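Local coordinates for protein putative fimbriae assembly chaperone (Salmonella typhimurium, PDB 2CO7) that acts as a periplasmic folding chaperone of the PapD family, binding the SafA pilus subunit and probably holding it ready for pilus assembly, at residues 10-16 against 118-124; 53-59 against 92-96. All blocks are in the same frame, centred on the assembly; numbering follows the deposited sequence.

Overall arrangement
The chain opens with strand 10-16, whose side chains pack against strand 116-131 some hundred residues later, though the two are not paired in the sheet; contact 1 thus closes a loop that spans most of the N-terminal immunoglobulin-like domain. Nested inside that loop, contact 2 closes a smaller one, bringing the connection 53-59, between strands 42-50 and 59-68, against strand 91-100. Strands 91-100 and 116-131 follow each other in the chain and are antiparallel neighbours in one sheet, so the contacts share a framework although their centres are about 21 Å apart. They meet where A124 O of contact 1 lies 4.2 Å from C96 CB of contact 2, beside the C96-C125 disulfide.

Contact 1: residues 10-16 against 118-124; sequences KLFSVKL and LNLSINA
Two extended segments, 10-16 and 118-124, run side by side almost parallel: the axes of strands 10-13 and 118-124 are 11° apart in direction and approach to 6.9 Å. K10 lies nearest L118 (CA-CA 6.1 Å) and F12 nearest L120 (CA-CA 6.7 Å); the register then slips, so that S13 is nearest I122 (CA-CA 7.4 Å) and V14 nearest A124 (CA-CA 7.5 Å) as the backbones spread. Side chains rather than backbone bonds join them. K10, F12, V14 and L16 send CB toward L118, L120, I122 and A124. K10 loses the most surface: with chi1 t and chi2 p its methylenes cover the strand, CG standing 4.0 Å from L120 CD1, while the charged end reaches Y40 OH in a hydrogen bond. A long lysine thus serves both an apolar and a polar need. F12, chi1 t, places CB 3.9 Å from L120 CD1 and CD2 3.7 Å from I122 CG1; its flat ring fills space that continues to A99 and P101. I122 (p, t) brings CD1 against the backbone of 10-16, 3.4 Å from both S13 CA and V14 N. Where the backbones are furthest apart, the small methyl of A124 still meets V14, CG1 to A124 CB 3.9 Å. S13 points away, and its OG hydrogen-bonds the SafA backbone. K10 to S13 and all of 118-124 pair antiparallel with the SafA subunit: as in PapD-like chaperones, strand A1 pairs beside the subunit while strand G1 completes its fold by donor-strand complementation.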
loop_
_atom_site.group_PDB
_atom_site.type_symbol
_atom_site.label_atom_id
_atom_site.label_comp_id
_atom_site.label_asym_id
_atom_site.label_seq_id
_atom_site.Cartn_x
_atom_site.Cartn_y
_atom_site.Cartn_z
ATOM N N LYS B 10 -18.889 9.385 0.682
ATOM C CA LYS B 10 -18.145 9.099 -0.536
ATOM C C LYS B 10 -17.439 7.763 -0.397
ATOM O O LYS B 10 -16.645 7.558 0.532
ATOM C CB LYS B 10 -17.096 10.179 -0.832
ATOM C CG LYS B 10 -16.245 9.903 -2.096
ATOM C CD LYS B 10 -17.099 9.870 -3.373
ATOM C CE LYS B 10 -16.358 9.293 -4.601
ATOM N NZ LYS B 10 -16.911 9.912 -5.882
ATOM N N LEU B 11 -17.748 6.862 -1.321
ATOM C CA LEU B 11 -17.124 5.560 -1.384
ATOM C C LEU B 11 -16.284 5.516 -2.637
ATOM O O LEU B 11 -16.677 6.055 -3.683
ATOM C CB LEU B 11 -18.154 4.431 -1.472
ATOM C CG LEU B 11 -19.255 4.331 -0.416
ATOM C CD1 LEU B 11 -20.041 3.067 -0.668
ATOM C CD2 LEU B 11 -18.625 4.312 0.979
ATOM N N PHE B 12 -15.141 4.862 -2.538
ATOM C CA PHE B 12 -14.269 4.744 -3.711
ATOM C C PHE B 12 -13.365 3.546 -3.624
ATOM O O PHE B 12 -12.813 3.254 -2.556
ATOM C CB PHE B 12 -13.479 6.041 -3.946
ATOM C CG PHE B 12 -12.967 6.181 -5.354
ATOM C CD1 PHE B 12 -13.864 6.252 -6.415
ATOM C CD2 PHE B 12 -11.599 6.244 -5.610
ATOM C CE1 PHE B 12 -13.420 6.374 -7.718
ATOM C CE2 PHE B 12 -11.137 6.354 -6.935
ATOM C CZ PHE B 12 -12.068 6.421 -7.975
ATOM N N SER B 13 -13.227 2.833 -4.756
ATOM C CA SER B 13 -12.440 1.611 -4.813
ATOM C C SER B 13 -11.841 1.415 -6.223
ATOM O O SER B 13 -12.332 1.977 -7.188
ATOM C CB SER B 13 -13.309 0.384 -4.466
ATOM O OG SER B 13 -12.501 -0.792 -4.494
ATOM N N VAL B 14 -10.764 0.645 -6.318
ATOM C CA VAL B 14 -10.243 0.171 -7.613
ATOM C C VAL B 14 -9.929 -1.312 -7.436
ATOM O O VAL B 14 -9.530 -1.729 -6.339
ATOM C CB VAL B 14 -9.012 1.005 -8.125
ATOM C CG1 VAL B 14 -7.743 0.778 -7.253
ATOM C CG2 VAL B 14 -8.708 0.688 -9.574
ATOM N N LYS B 15 -10.118 -2.128 -8.486
ATOM C CA LYS B 15 -9.896 -3.565 -8.345
ATOM C C LYS B 15 -8.706 -3.953 -9.190
ATOM O O LYS B 15 -8.673 -3.605 -10.358
ATOM C CB LYS B 15 -11.145 -4.321 -8.851
ATOM C CG LYS B 15 -11.017 -5.865 -8.847
ATOM C CD LYS B 15 -12.294 -6.488 -9.476
ATOM C CE LYS B 15 -12.170 -7.973 -9.707
ATOM N NZ LYS B 15 -13.391 -8.514 -10.368
ATOM N N LEU B 16 -7.733 -4.667 -8.613
ATOM C CA LEU B 16 -6.637 -5.224 -9.399
ATOM C C LEU B 16 -6.795 -6.731 -9.415
ATOM O O LEU B 16 -7.301 -7.330 -8.449
ATOM C CB LEU B 16 -5.272 -4.843 -8.782
ATOM C CG LEU B 16 -4.710 -3.452 -9.066
ATOM C CD1 LEU B 16 -5.701 -2.314 -9.001
ATOM C CD2 LEU B 16 -3.466 -3.168 -8.199
ATOM N N LEU B 118 -17.227 15.930 -0.368
ATOM C CA LEU B 118 -16.234 14.908 -0.070
ATOM C C LEU B 118 -15.790 14.191 -1.336
ATOM O O LEU B 118 -16.623 13.713 -2.109
ATOM C CB LEU B 118 -16.860 13.888 0.880
ATOM C CG LEU B 118 -16.865 14.091 2.410
ATOM C CD1 LEU B 118 -16.460 15.454 2.891
ATOM C CD2 LEU B 118 -18.154 13.654 2.999
ATOM N N ASN B 119 -14.487 14.092 -1.555
ATOM C CA ASN B 119 -14.019 13.239 -2.663
ATOM C C ASN B 119 -12.722 12.539 -2.316
ATOM O O ASN B 119 -12.054 12.874 -1.332
ATOM C CB ASN B 119 -13.912 14.015 -3.992
ATOM C CG ASN B 119 -14.366 13.176 -5.233
ATOM O OD1 ASN B 119 -14.582 13.722 -6.339
ATOM N ND2 ASN B 119 -14.548 11.873 -5.041
ATOM N N LEU B 120 -12.370 11.554 -3.139
ATOM C CA LEU B 120 -11.237 10.711 -2.837
ATOM C C LEU B 120 -10.439 10.436 -4.093
ATOM O O LEU B 120 -10.976 10.472 -5.189
ATOM C CB LEU B 120 -11.749 9.397 -2.261
ATOM C CG LEU B 120 -12.389 9.376 -0.862
ATOM C CD1 LEU B 120 -13.074 8.029 -0.626
ATOM C CD2 LEU B 120 -11.362 9.648 0.256
ATOM N N SER B 121 -9.157 10.156 -3.936
ATOM C CA SER B 121 -8.433 9.486 -4.991
ATOM C C SER B 121 -7.616 8.390 -4.319
ATOM O O SER B 121 -7.260 8.505 -3.152
ATOM C CB SER B 121 -7.540 10.458 -5.751
ATOM O OG SER B 121 -6.462 10.865 -4.953
ATOM N N ILE B 122 -7.346 7.312 -5.038
ATOM C CA ILE B 122 -6.671 6.182 -4.402
ATOM C C ILE B 122 -5.545 5.638 -5.263
ATOM O O ILE B 122 -5.551 5.814 -6.482
ATOM C CB ILE B 122 -7.671 5.076 -3.896
ATOM C CG1 ILE B 122 -8.433 4.445 -5.047
ATOM C CG2 ILE B 122 -8.756 5.684 -2.924
ATOM C CD1 ILE B 122 -9.461 3.308 -4.581
ATOM N N ASN B 123 -4.571 5.015 -4.602
ATOM C CA ASN B 123 -3.390 4.478 -5.275
ATOM C C ASN B 123 -3.161 3.098 -4.734
ATOM O O ASN B 123 -2.927 2.934 -3.526
ATOM C CB ASN B 123 -2.157 5.343 -4.994
ATOM C CG ASN B 123 -2.364 6.770 -5.341
ATOM O OD1 ASN B 123 -2.107 7.164 -6.478
ATOM N ND2 ASN B 123 -2.861 7.569 -4.384
ATOM N N ALA B 124 -3.323 2.088 -5.591
ATOM C CA ALA B 124 -3.136 0.716 -5.179
ATOM C C ALA B 124 -1.865 0.214 -5.826
ATOM O O ALA B 124 -1.779 0.192 -7.050
ATOM C CB ALA B 124 -4.362 -0.163 -5.632
#

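Contact 2: residues 53-59 against 92-96; sequences KSSPAPF and LQWVC
The aliphatic part of a lysine lies flat on an indole here: K53 CG sits over one face of W94, 3.9 Å from the centroid of the five-membered ring and 28° off its normal, a CH-pi contact. This belongs to the immunoglobulin-like N-terminal domain of a PapD-type chaperone, where the connection 53-59, linking strands 42-50 and 59-68, passes residues 92-96 of strand 91-100. K53 (CA 6.7 Å from W94 CA) takes a left-handed backbone (68/12) and an extended m, t, t, t side chain, so its methylenes lie along the ring and its amine carries on to a cation-pi contact with an aromatic residue of the SafA subunit. W94 (chi1 m, chi2 91°) hydrogen-bonds A51 O through NE1. S54 to P56 arch away before the chain returns at A57, whose CA lies 6.9 Å from Q93 CA. The CB of A57, its whole side chain, comes within 3.5 Å of Q93 CG, leaving little room for anything larger. P58, its phi held by the proline ring, centres an inverse gamma turn with a weak F59 N to A57 O hydrogen bond of 2.8 Å. That turn brings F59 (chi1 m) against Q93 (m, p), whose NE2 hydrogen-bonds L128 O; F59 CE2 stands 3.4 Å from Q93 CD.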
loop_
_atom_site.group_PDB
_atom_site.type_symbol
_atom_site.label_atom_id
_atom_site.label_comp_id
_atom_site.label_asym_id
_atom_site.label_seq_id
_atom_site.Cartn_x
_atom_site.Cartn_y
_atom_site.Cartn_z
ATOM N N LYS B 53 10.182 2.664 -3.740
ATOM C CA LYS B 53 8.883 3.305 -4.038
ATOM C C LYS B 53 8.976 4.707 -4.653
ATOM O O LYS B 53 7.960 5.389 -4.771
ATOM C CB LYS B 53 7.998 3.323 -2.764
ATOM C CG LYS B 53 7.656 1.918 -2.223
ATOM C CD LYS B 53 6.966 2.049 -0.856
ATOM C CE LYS B 53 6.559 0.649 -0.354
ATOM N NZ LYS B 53 5.925 0.719 0.965
ATOM N N SER B 54 10.168 5.111 -5.083
ATOM C CA SER B 54 10.431 6.496 -5.459
ATOM C C SER B 54 11.251 6.612 -6.723
ATOM O O SER B 54 10.983 7.466 -7.546
ATOM C CB SER B 54 11.186 7.208 -4.309
ATOM O OG SER B 54 10.518 6.959 -3.051
ATOM N N SER B 55 12.234 5.726 -6.858
ATOM C CA SER B 55 13.188 5.784 -7.949
ATOM C C SER B 55 12.511 5.145 -9.181
ATOM O O SER B 55 11.604 4.315 -9.027
ATOM C CB SER B 55 14.455 5.007 -7.571
ATOM O OG SER B 55 15.271 5.684 -6.611
ATOM N N PRO B 56 12.973 5.495 -10.392
ATOM C CA PRO B 56 12.434 4.844 -11.591
ATOM C C PRO B 56 12.831 3.376 -11.717
ATOM O O PRO B 56 13.844 2.921 -11.134
ATOM C CB PRO B 56 13.086 5.627 -12.759
ATOM C CG PRO B 56 13.683 6.902 -12.116
ATOM C CD PRO B 56 14.036 6.482 -10.709
ATOM N N ALA B 57 12.036 2.637 -12.482
ATOM C CA ALA B 57 12.305 1.222 -12.759
ATOM C C ALA B 57 12.230 1.005 -14.267
ATOM O O ALA B 57 11.526 1.763 -14.962
ATOM C CB ALA B 57 11.278 0.337 -12.055
ATOM N N PRO B 58 12.982 0.012 -14.785
ATOM C CA PRO B 58 13.101 -0.170 -16.235
ATOM C C PRO B 58 11.902 -0.953 -16.767
ATOM O O PRO B 58 12.082 -1.999 -17.431
ATOM C CB PRO B 58 14.387 -0.999 -16.364
ATOM C CG PRO B 58 14.437 -1.812 -15.113
ATOM C CD PRO B 58 13.801 -0.966 -14.029
ATOM N N PHE B 59 10.697 -0.488 -16.433
ATOM C CA PHE B 59 9.485 -1.128 -16.949
ATOM C C PHE B 59 8.528 -0.081 -17.431
ATOM O O PHE B 59 8.539 1.037 -16.930
ATOM C CB PHE B 59 8.785 -1.929 -15.875
ATOM C CG PHE B 59 9.558 -3.126 -15.406
ATOM C CD1 PHE B 59 9.243 -4.398 -15.895
ATOM C CD2 PHE B 59 10.595 -2.984 -14.481
ATOM C CE1 PHE B 59 9.957 -5.536 -15.472
ATOM C CE2 PHE B 59 11.335 -4.111 -14.053
ATOM C CZ PHE B 59 10.999 -5.389 -14.552
ATOM N N LEU B 92 12.881 -6.320 -6.943
ATOM C CA LEU B 92 11.508 -5.941 -6.668
ATOM C C LEU B 92 11.239 -4.543 -7.205
ATOM O O LEU B 92 12.096 -3.653 -7.095
ATOM C CB LEU B 92 11.246 -5.977 -5.156
ATOM C CG LEU B 92 9.749 -5.730 -4.885
ATOM C CD1 LEU B 92 9.153 -6.725 -3.871
ATOM C CD2 LEU B 92 9.540 -4.319 -4.460
ATOM N N GLN B 93 10.066 -4.370 -7.799
ATOM C CA GLN B 93 9.530 -3.052 -8.167
ATOM C C GLN B 93 8.087 -2.978 -7.610
ATOM O O GLN B 93 7.552 -3.965 -7.063
ATOM C CB GLN B 93 9.438 -2.953 -9.715
ATOM C CG GLN B 93 10.672 -2.796 -10.500
ATOM C CD GLN B 93 11.528 -4.046 -10.645
ATOM O OE1 GLN B 93 12.690 -3.920 -10.865
ATOM N NE2 GLN B 93 10.935 -5.240 -10.567
ATOM N N TRP B 94 7.436 -1.830 -7.805
ATOM C CA TRP B 94 6.042 -1.671 -7.467
ATOM C C TRP B 94 5.294 -1.153 -8.682
ATOM O O TRP B 94 5.706 -0.164 -9.284
ATOM C CB TRP B 94 5.883 -0.630 -6.368
ATOM C CG TRP B 94 6.466 -1.066 -5.064
ATOM C CD1 TRP B 94 7.762 -0.843 -4.609
ATOM C CD2 TRP B 94 5.815 -1.839 -4.064
ATOM N NE1 TRP B 94 7.928 -1.432 -3.371
ATOM C CE2 TRP B 94 6.761 -2.057 -3.017
ATOM C CE3 TRP B 94 4.537 -2.405 -3.959
ATOM C CZ2 TRP B 94 6.439 -2.760 -1.844
ATOM C CZ3 TRP B 94 4.205 -3.097 -2.757
ATOM C CH2 TRP B 94 5.178 -3.291 -1.745
ATOM N N VAL B 95 4.192 -1.811 -9.006
ATOM C CA VAL B 95 3.291 -1.354 -10.069
ATOM C C VAL B 95 2.082 -0.741 -9.340
ATOM O O VAL B 95 1.407 -1.411 -8.581
ATOM C CB VAL B 95 2.958 -2.490 -11.110
ATOM C CG1 VAL B 95 2.271 -3.739 -10.482
ATOM C CG2 VAL B 95 2.109 -1.949 -12.249
ATOM N N CYS B 96 1.849 0.545 -9.611
ATOM C CA CYS B 96 0.862 1.341 -8.899
ATOM C C CYS B 96 -0.201 1.834 -9.871
ATOM O O CYS B 96 0.097 2.206 -11.004
ATOM C CB CYS B 96 1.538 2.540 -8.283
ATOM S SG CYS B 96 2.669 2.150 -6.928
#